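Local coordinates for putative endonuclease/exonuclease/phosphatase family protein (Bacteroides thetaiotaomicron, PDB 3MPR), which probably acts as a metal-dependent nuclease of the endonuclease/exonuclease/phosphatase family, hydrolysing phosphodiester bonds in nucleic acids, at residues Q186-F191 with L197-E202; K112-V117 with R151-F156; D59-E62 with Y67-I70. All coordinates share one frame; numbering follows the deposited sequence.

Overall arrangement
Contacts 1 and 2 lie on the same flank of a DNase I-like fold, their centres about 17 Å apart, and they touch where A155 of helix 148-164 packs against A190 and F191 of helix 186-192. Contact 3 is about 29 Å from each, centre to centre, on the seven-strand sheet, whereas contact 1 belongs to the six-strand sheet. Contact 1 is mostly buried and combines an apolar pair with a tyrosine-carboxylate bond. Contact 2, partly buried, rests on a tryptophan face covered by the aliphatic part of a glutamate. Contact 3, at an edge strand with its lysine exposed, relies on a salt bridge and the lysine's methylenes.

Contact 1. Residues Q186-F191 with L197-E202; sequences QSYDAF and LCDSYE
Y188 and F191, one helical turn apart, make the two separate ends of this contact: Y188 reaches D199 through its hydroxyl, and F191 packs on L197. The Y188 side chain sets CG anti to the backbone N (chi1 173°), which carries the ring off the helix towards the start of the next one. There OH donates a short hydrogen bond to D199 OD2, at 2.6 Å, using the anti lone pair of that oxygen. OD2 lies at the edge of the phenol, close to its plane, while the carboxylate itself is turned 69° against the ring. R226 forms a salt bridge with the same OD2, so two partners grip one oxygen and should hold the carboxylate's rotation. The other oxygen, OD1, accepts from Y201 N at 2.9 Å, from well above the carboxylate plane. D199 thereby caps helix 200-203 from its N-cap position while it anchors the tyrosine. A water gives a further link: it donates to E202 OE2 at 2.7 Å and, weakly, to Y188 OH.

At F191 the chemistry turns apolar. Its side chain and that of L197 run side by side in the same direction, and F191 CD1 meets L197 CD1 at 3.7 Å. The methyl approaches the ring obliquely. L197 CB also lies 3.6 Å from F191 O, so the leucine touches both the ring and the backbone of F191.

The pair sinks between L175 of strand 173-178 and helix 148-164, where F191 rests on A155 and L197 on M162; the F191 ring also stacks with F231. Beyond it, strand 198-199 is an outermost strand of the six-strand sheet, antiparallel to strand 228-232, with C198 bonded to V232 and, just past the strand, S200 to I230.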
loop_
_atom_site.group_PDB
_atom_site.type_symbol
_atom_site.label_atom_id
_atom_site.label_comp_id
_atom_site.label_asym_id
_atom_site.label_seq_id
_atom_site.Cartn_x
_atom_site.Cartn_y
_atom_site.Cartn_z
ATOM N N GLN A 186 -17.574 -13.457 -21.350
ATOM C CA GLN A 186 -18.031 -14.807 -21.074
ATOM C C GLN A 186 -17.050 -15.604 -20.217
ATOM O O GLN A 186 -17.469 -16.355 -19.347
ATOM C CB GLN A 186 -18.313 -15.562 -22.379
ATOM C CG GLN A 186 -19.001 -16.895 -22.151
ATOM C CD GLN A 186 -19.381 -17.587 -23.444
ATOM O OE1 GLN A 186 -19.192 -17.046 -24.536
ATOM N NE2 GLN A 186 -19.916 -18.794 -23.325
ATOM N N SER A 187 -15.749 -15.440 -20.455
ATOM C CA SER A 187 -14.751 -16.204 -19.707
ATOM C C SER A 187 -14.629 -15.760 -18.249
ATOM O O SER A 187 -14.192 -16.527 -17.403
ATOM C CB SER A 187 -13.384 -16.179 -20.405
ATOM O OG SER A 187 -12.926 -14.845 -20.589
ATOM N N TYR A 188 -15.036 -14.528 -17.947
ATOM C CA TYR A 188 -15.155 -14.114 -16.552
ATOM C C TYR A 188 -16.343 -14.847 -15.908
ATOM O O TYR A 188 -16.225 -15.456 -14.828
ATOM C CB TYR A 188 -15.337 -12.587 -16.458
ATOM C CG TYR A 188 -15.638 -12.088 -15.054
ATOM C CD1 TYR A 188 -16.942 -12.035 -14.585
ATOM C CD2 TYR A 188 -14.613 -11.682 -14.196
ATOM C CE1 TYR A 188 -17.233 -11.593 -13.310
ATOM C CE2 TYR A 188 -14.893 -11.241 -12.908
ATOM C CZ TYR A 188 -16.209 -11.197 -12.475
ATOM O OH TYR A 188 -16.520 -10.758 -11.218
ATOM N N ASP A 189 -17.486 -14.807 -16.589
ATOM C CA ASP A 189 -18.687 -15.481 -16.114
ATOM C C ASP A 189 -18.412 -16.960 -15.914
ATOM O O ASP A 189 -18.990 -17.589 -15.035
ATOM C CB ASP A 189 -19.843 -15.348 -17.119
ATOM C CG ASP A 189 -20.237 -13.910 -17.393
ATOM O OD1 ASP A 189 -19.892 -13.015 -16.592
ATOM O OD2 ASP A 189 -20.912 -13.679 -18.421
ATOM N N ALA A 190 -17.544 -17.522 -16.746
ATOM C CA ALA A 190 -17.280 -18.959 -16.674
ATOM C C ALA A 190 -16.728 -19.380 -15.307
ATOM O O ALA A 190 -17.023 -20.478 -14.818
ATOM C CB ALA A 190 -16.370 -19.402 -17.808
ATOM N N PHE A 191 -15.957 -18.500 -14.667
ATOM C CA PHE A 191 -15.417 -18.809 -13.344
ATOM C C PHE A 191 -16.425 -18.662 -12.210
ATOM O O PHE A 191 -16.386 -19.425 -11.239
ATOM C CB PHE A 191 -14.172 -17.953 -13.043
ATOM C CG PHE A 191 -12.975 -18.295 -13.900
ATOM C CD1 PHE A 191 -12.243 -19.444 -13.655
ATOM C CD2 PHE A 191 -12.587 -17.470 -14.940
ATOM C CE1 PHE A 191 -11.144 -19.777 -14.435
ATOM C CE2 PHE A 191 -11.486 -17.791 -15.729
ATOM C CZ PHE A 191 -10.764 -18.944 -15.476
ATOM N N LEU A 197 -16.145 -20.456 -7.886
ATOM C CA LEU A 197 -15.150 -19.469 -7.438
ATOM C C LEU A 197 -15.830 -18.127 -7.230
ATOM O O LEU A 197 -16.882 -17.870 -7.811
ATOM C CB LEU A 197 -14.064 -19.270 -8.493
ATOM C CG LEU A 197 -13.100 -20.435 -8.751
ATOM C CD1 LEU A 197 -12.336 -20.251 -10.072
ATOM C CD2 LEU A 197 -12.140 -20.591 -7.579
ATOM N N CYS A 198 -15.196 -17.268 -6.433
ATOM C CA CYS A 198 -15.664 -15.909 -6.186
ATOM C C CYS A 198 -14.628 -14.901 -6.642
ATOM O O CYS A 198 -13.436 -15.114 -6.448
ATOM C CB CYS A 198 -15.898 -15.707 -4.685
ATOM S SG CYS A 198 -17.114 -16.890 -4.012
ATOM N N ASP A 199 -15.084 -13.792 -7.214
ATOM C CA ASP A 199 -14.199 -12.676 -7.538
ATOM C C ASP A 199 -13.906 -11.892 -6.256
ATOM O O ASP A 199 -14.829 -11.387 -5.623
ATOM C CB ASP A 199 -14.905 -11.763 -8.554
ATOM C CG ASP A 199 -14.034 -10.629 -9.025
ATOM O OD1 ASP A 199 -12.906 -10.475 -8.498
ATOM O OD2 ASP A 199 -14.475 -9.891 -9.935
ATOM N N SER A 200 -12.639 -11.791 -5.862
ATOM C CA SER A 200 -12.246 -11.036 -4.667
ATOM C C SER A 200 -12.725 -9.588 -4.731
ATOM O O SER A 200 -12.996 -8.970 -3.711
ATOM C CB SER A 200 -10.718 -11.017 -4.500
ATOM O OG SER A 200 -10.182 -12.305 -4.228
ATOM N N TYR A 201 -12.775 -9.032 -5.937
ATOM C CA TYR A 201 -13.272 -7.661 -6.098
ATOM C C TYR A 201 -14.698 -7.550 -5.580
ATOM O O TYR A 201 -15.067 -6.570 -4.918
ATOM C CB TYR A 201 -13.220 -7.226 -7.563
ATOM C CG TYR A 201 -13.857 -5.877 -7.806
ATOM C CD1 TYR A 201 -15.211 -5.772 -8.123
ATOM C CD2 TYR A 201 -13.108 -4.704 -7.704
ATOM C CE1 TYR A 201 -15.807 -4.527 -8.340
ATOM C CE2 TYR A 201 -13.698 -3.456 -7.928
ATOM C CZ TYR A 201 -15.044 -3.383 -8.242
ATOM O OH TYR A 201 -15.629 -2.157 -8.450
ATOM N N GLU A 202 -15.502 -8.566 -5.878
ATOM C CA GLU A 202 -16.914 -8.535 -5.513
ATOM C C GLU A 202 -17.147 -8.967 -4.072
ATOM O O GLU A 202 -18.038 -8.446 -3.402
ATOM C CB GLU A 202 -17.756 -9.412 -6.453
ATOM C CG GLU A 202 -17.711 -8.996 -7.920
ATOM C CD GLU A 202 -18.433 -7.677 -8.203
ATOM O OE1 GLU A 202 -19.170 -7.178 -7.326
ATOM O OE2 GLU A 202 -18.251 -7.137 -9.311
HETATM O O HOH W 1 -18.237 -7.935 -11.852
#

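Contact 2. Residues K112-V117 with R151-F156; sequences KGWDAV and RVESAF
W114 occupies the second position of a type II' turn from G113 to A116, closed by A116 N to G113 O at 2.8 Å, and its CA comes within 8.0 Å of E153 CA on the facing helix. The positive phi of W114 belongs to this turn type. From here the indole lies flat against the helix, one face covered by E153. E153 CB stands 3.3 Å from the centroid of the six-membered ring, 11° off its normal, a clear CH-pi contact. The glutamate chain then bends at chi2 (-75°), which lays CG over the five-membered part, 3.6 Å from W114 NE1, and leaves the carboxylate plane 20° from that of the indole. At the other end of the ring, S154 OG approaches W114 CZ3 obliquely at 4.1 Å, its polar need met by A150 O.

D115 completes the attachment of the turn, its carboxylate accepting from the amides of K149 and A150 in the first turn of helix 148-164. The loop between strands 93-102 and 121-129 is thus held against one side of this helix, while A155 and R151 pack on helix 186-192.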
loop_
_atom_site.group_PDB
_atom_site.type_symbol
_atom_site.label_atom_id
_atom_site.label_comp_id
_atom_site.label_asym_id
_atom_site.label_seq_id
_atom_site.Cartn_x
_atom_site.Cartn_y
_atom_site.Cartn_z
ATOM N N LYS A 112 -0.997 -24.847 -28.480
ATOM C CA LYS A 112 -2.053 -23.843 -28.532
ATOM C C LYS A 112 -3.376 -24.545 -28.306
ATOM O O LYS A 112 -3.549 -25.701 -28.693
ATOM C CB LYS A 112 -2.078 -23.142 -29.895
ATOM C CG LYS A 112 -0.781 -22.443 -30.252
ATOM C CD LYS A 112 -0.776 -21.950 -31.693
ATOM C CE LYS A 112 0.589 -21.379 -32.058
ATOM N NZ LYS A 112 0.642 -20.885 -33.463
ATOM N N GLY A 113 -4.323 -23.852 -27.694
ATOM C CA GLY A 113 -5.615 -24.464 -27.439
ATOM C C GLY A 113 -6.724 -23.849 -28.265
ATOM O O GLY A 113 -6.756 -22.632 -28.467
ATOM N N TRP A 114 -7.637 -24.693 -28.740
ATOM C CA TRP A 114 -8.801 -24.232 -29.484
ATOM C C TRP A 114 -8.424 -23.131 -30.484
ATOM O O TRP A 114 -7.625 -23.371 -31.382
ATOM C CB TRP A 114 -9.914 -23.806 -28.511
ATOM C CG TRP A 114 -10.245 -24.913 -27.529
ATOM C CD1 TRP A 114 -11.123 -25.939 -27.723
ATOM C CD2 TRP A 114 -9.672 -25.119 -26.224
ATOM N NE1 TRP A 114 -11.148 -26.759 -26.617
ATOM C CE2 TRP A 114 -10.262 -26.284 -25.687
ATOM C CE3 TRP A 114 -8.721 -24.431 -25.460
ATOM C CZ2 TRP A 114 -9.929 -26.779 -24.425
ATOM C CZ3 TRP A 114 -8.399 -24.916 -24.205
ATOM C CH2 TRP A 114 -9.000 -26.080 -23.699
ATOM N N ASP A 115 -8.966 -21.929 -30.314
ATOM C CA ASP A 115 -8.741 -20.841 -31.275
ATOM C C ASP A 115 -7.675 -19.815 -30.851
ATOM O O ASP A 115 -7.614 -18.698 -31.386
ATOM C CB ASP A 115 -10.071 -20.141 -31.597
ATOM C CG ASP A 115 -10.714 -19.503 -30.366
ATOM O OD1 ASP A 115 -10.223 -19.733 -29.242
ATOM O OD2 ASP A 115 -11.716 -18.774 -30.520
ATOM N N ALA A 116 -6.822 -20.194 -29.907
ATOM C CA ALA A 116 -5.796 -19.279 -29.403
ATOM C C ALA A 116 -4.638 -19.132 -30.399
ATOM O O ALA A 116 -4.424 -20.010 -31.233
ATOM C CB ALA A 116 -5.286 -19.756 -28.047
ATOM N N VAL A 117 -3.894 -18.030 -30.313
ATOM C CA VAL A 117 -2.756 -17.810 -31.212
ATOM C C VAL A 117 -1.408 -18.182 -30.592
ATOM O O VAL A 117 -0.453 -18.496 -31.309
ATOM C CB VAL A 117 -2.692 -16.358 -31.720
ATOM C CG1 VAL A 117 -3.923 -16.038 -32.558
ATOM C CG2 VAL A 117 -2.572 -15.395 -30.551
ATOM N N ARG A 151 -10.405 -19.057 -24.202
ATOM C CA ARG A 151 -10.583 -18.490 -22.863
ATOM C C ARG A 151 -11.711 -19.167 -22.078
ATOM O O ARG A 151 -11.558 -19.476 -20.892
ATOM C CB ARG A 151 -10.810 -16.971 -22.922
ATOM C CG ARG A 151 -9.591 -16.170 -23.396
ATOM C CD ARG A 151 -9.810 -14.670 -23.158
ATOM N NE ARG A 151 -10.940 -14.135 -23.906
ATOM C CZ ARG A 151 -10.846 -13.551 -25.101
ATOM N NH1 ARG A 151 -9.671 -13.441 -25.710
ATOM N NH2 ARG A 151 -11.932 -13.088 -25.695
ATOM N N VAL A 152 -12.840 -19.401 -22.737
ATOM C CA VAL A 152 -13.966 -20.054 -22.087
ATOM C C VAL A 152 -13.605 -21.501 -21.728
ATOM O O VAL A 152 -13.793 -21.943 -20.590
ATOM C CB VAL A 152 -15.230 -20.013 -22.975
ATOM C CG1 VAL A 152 -16.376 -20.758 -22.307
ATOM C CG2 VAL A 152 -15.630 -18.566 -23.254
ATOM N N GLU A 153 -13.073 -22.235 -22.702
ATOM C CA GLU A 153 -12.660 -23.614 -22.453
ATOM C C GLU A 153 -11.612 -23.662 -21.349
ATOM O O GLU A 153 -11.625 -24.558 -20.498
ATOM C CB GLU A 153 -12.111 -24.244 -23.730
ATOM C CG GLU A 153 -13.158 -24.380 -24.839
ATOM C CD GLU A 153 -14.160 -25.513 -24.586
ATOM O OE1 GLU A 153 -13.934 -26.348 -23.679
ATOM O OE2 GLU A 153 -15.182 -25.569 -25.305
ATOM N N SER A 154 -10.698 -22.701 -21.366
ATOM C CA SER A 154 -9.660 -22.645 -20.343
ATOM C C SER A 154 -10.272 -22.552 -18.949
ATOM O O SER A 154 -9.832 -23.225 -18.015
ATOM C CB SER A 154 -8.707 -21.473 -20.596
ATOM O OG SER A 154 -7.885 -21.734 -21.721
ATOM N N ALA A 155 -11.289 -21.708 -18.810
ATOM C CA ALA A 155 -11.906 -21.506 -17.508
ATOM C C ALA A 155 -12.409 -22.825 -16.943
ATOM O O ALA A 155 -12.208 -23.128 -15.758
ATOM C CB ALA A 155 -13.028 -20.482 -17.596
ATOM N N PHE A 156 -13.043 -23.629 -17.791
ATOM C CA PHE A 156 -13.577 -24.910 -17.326
ATOM C C PHE A 156 -12.512 -25.982 -17.100
ATOM O O PHE A 156 -12.645 -26.811 -16.210
ATOM C CB PHE A 156 -14.706 -25.390 -18.244
ATOM C CG PHE A 156 -15.933 -24.534 -18.151
ATOM C CD1 PHE A 156 -16.695 -24.531 -16.994
ATOM C CD2 PHE A 156 -16.296 -23.697 -19.191
ATOM C CE1 PHE A 156 -17.811 -23.730 -16.887
ATOM C CE2 PHE A 156 -17.410 -22.888 -19.089
ATOM C CZ PHE A 156 -18.169 -22.907 -17.940
#

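Contact 3. Residues D59-E62 with Y67-I70; sequences DMKE and YDYI
A beta-alpha-beta crossover leads from strand 46-50 through helix 54-63 to strand 67-70, and K61 ties the last two elements together by reaching D68 and lying against Y69. The two strands are parallel, with strand 86-89 between them in the sheet. The closest CA atoms across the contact are those of K61 and Y67, 6.3 Å apart.

K61 is extended throughout, with CG anti to the backbone N (chi1 -179°), a shape that carries the amine past Y67 O, on the helix side of the strand, to the carboxylate of D68. K61 NZ donates to D68 OD1 at 3.0 Å in a salt bridge. The amine comes from above the carboxylate plane, 56° out of it. From the opposite face of that plane the backbone N of Y69 also donates to D68 OD1, at 2.8 Å, on the anti side and only 21° out of the plane. The oxygen is therefore held between a charged side chain and its own strand. The CB of D68 points away from the helix, yet the carboxylate swings back far enough to meet the lysine.

The methylenes of K61 do the rest of the packing. CG lies 3.7 Å from Y67 O, and CD approaches Y69 CE1 obliquely at 4.0 Å, the two side chains crossing at about a right angle. Because K61 is exposed, the salt bridge should be partly screened by solvent.

On the helix side, L54, L57 and K58 also pack against the Y69 ring, which in addition meets F87 of the adjoining strand. Y67 sends its hydroxyl to F44 O and touches V39 of helix 28-41. Strand 67-70 is an outermost strand of the seven-strand sheet, paired antiparallel with strand 86-89 through the backbone bonds of D68 with Y88 and I70 with I86.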
loop_
_atom_site.group_PDB
_atom_site.type_symbol
_atom_site.label_atom_id
_atom_site.label_comp_id
_atom_site.label_asym_id
_atom_site.label_seq_id
_atom_site.Cartn_x
_atom_site.Cartn_y
_atom_site.Cartn_z
ATOM N N ASP A 59 16.245 -12.482 -11.743
ATOM C CA ASP A 59 16.396 -11.128 -11.214
ATOM C C ASP A 59 15.470 -10.909 -10.027
ATOM O O ASP A 59 15.860 -10.330 -9.007
ATOM C CB ASP A 59 16.034 -10.087 -12.275
ATOM C CG ASP A 59 16.960 -10.113 -13.467
ATOM O OD1 ASP A 59 18.067 -10.674 -13.342
ATOM O OD2 ASP A 59 16.571 -9.562 -14.523
HETATM N N MSE A 60 14.228 -11.350 -10.167
HETATM C CA MSE A 60 13.250 -11.115 -9.107
HETATM C C MSE A 60 13.621 -11.892 -7.859
HETATM O O MSE A 60 13.588 -11.354 -6.759
HETATM C CB MSE A 60 11.826 -11.461 -9.570
HETATM C CG MSE A 60 11.250 -10.472 -10.575
HETATM SE SE MSE A 60 10.970 -8.690 -9.759
HETATM C CE MSE A 60 9.935 -9.258 -8.220
ATOM N N LYS A 61 13.993 -13.158 -8.017
ATOM C CA LYS A 61 14.409 -13.933 -6.855
ATOM C C LYS A 61 15.634 -13.287 -6.183
ATOM O O LYS A 61 15.702 -13.186 -4.961
ATOM C CB LYS A 61 14.680 -15.392 -7.240
ATOM C CG LYS A 61 15.106 -16.266 -6.077
ATOM C CD LYS A 61 15.147 -17.741 -6.478
ATOM C CE LYS A 61 15.590 -18.606 -5.316
ATOM N NZ LYS A 61 15.756 -20.025 -5.759
ATOM N N GLU A 62 16.594 -12.828 -6.975
ATOM C CA GLU A 62 17.749 -12.158 -6.385
ATOM C C GLU A 62 17.294 -10.934 -5.589
ATOM O O GLU A 62 17.822 -10.654 -4.515
ATOM C CB GLU A 62 18.770 -11.764 -7.454
ATOM C CG GLU A 62 19.926 -10.917 -6.925
ATOM C CD GLU A 62 20.893 -10.525 -8.021
ATOM O OE1 GLU A 62 20.472 -9.836 -8.971
ATOM O OE2 GLU A 62 22.075 -10.913 -7.943
ATOM N N TYR A 67 12.225 -15.474 -0.877
ATOM C CA TYR A 67 11.221 -15.981 -1.813
ATOM C C TYR A 67 11.803 -17.046 -2.735
ATOM O O TYR A 67 12.973 -16.977 -3.102
ATOM C CB TYR A 67 10.666 -14.846 -2.681
ATOM C CG TYR A 67 9.700 -13.920 -1.963
ATOM C CD1 TYR A 67 8.319 -14.068 -2.107
ATOM C CD2 TYR A 67 10.169 -12.879 -1.162
ATOM C CE1 TYR A 67 7.429 -13.206 -1.433
ATOM C CE2 TYR A 67 9.297 -12.017 -0.504
ATOM C CZ TYR A 67 7.927 -12.189 -0.642
ATOM O OH TYR A 67 7.074 -11.328 0.023
ATOM N N ASP A 68 10.990 -18.031 -3.107
ATOM C CA ASP A 68 11.339 -18.869 -4.252
ATOM C C ASP A 68 10.215 -18.768 -5.271
ATOM O O ASP A 68 9.194 -18.131 -5.005
ATOM C CB ASP A 68 11.529 -20.320 -3.830
ATOM C CG ASP A 68 12.584 -21.041 -4.671
ATOM O OD1 ASP A 68 12.792 -20.680 -5.863
ATOM O OD2 ASP A 68 13.209 -21.974 -4.129
ATOM N N TYR A 69 10.386 -19.390 -6.428
ATOM C CA TYR A 69 9.293 -19.452 -7.393
ATOM C C TYR A 69 9.152 -20.850 -7.982
ATOM O O TYR A 69 10.086 -21.650 -7.943
ATOM C CB TYR A 69 9.481 -18.412 -8.508
ATOM C CG TYR A 69 10.721 -18.642 -9.365
ATOM C CD1 TYR A 69 11.914 -17.984 -9.088
ATOM C CD2 TYR A 69 10.693 -19.527 -10.437
ATOM C CE1 TYR A 69 13.049 -18.197 -9.869
ATOM C CE2 TYR A 69 11.819 -19.747 -11.220
ATOM C CZ TYR A 69 12.989 -19.081 -10.929
ATOM O OH TYR A 69 14.105 -19.296 -11.701
ATOM N N ILE A 70 7.976 -21.131 -8.528
ATOM C CA ILE A 70 7.740 -22.359 -9.270
ATOM C C ILE A 70 7.070 -21.979 -10.573
ATOM O O ILE A 70 6.493 -20.896 -10.679
ATOM C CB ILE A 70 6.836 -23.320 -8.503
ATOM C CG1 ILE A 70 5.534 -22.623 -8.106
ATOM C CG2 ILE A 70 7.546 -23.851 -7.248
ATOM C CD1 ILE A 70 4.557 -23.540 -7.390
#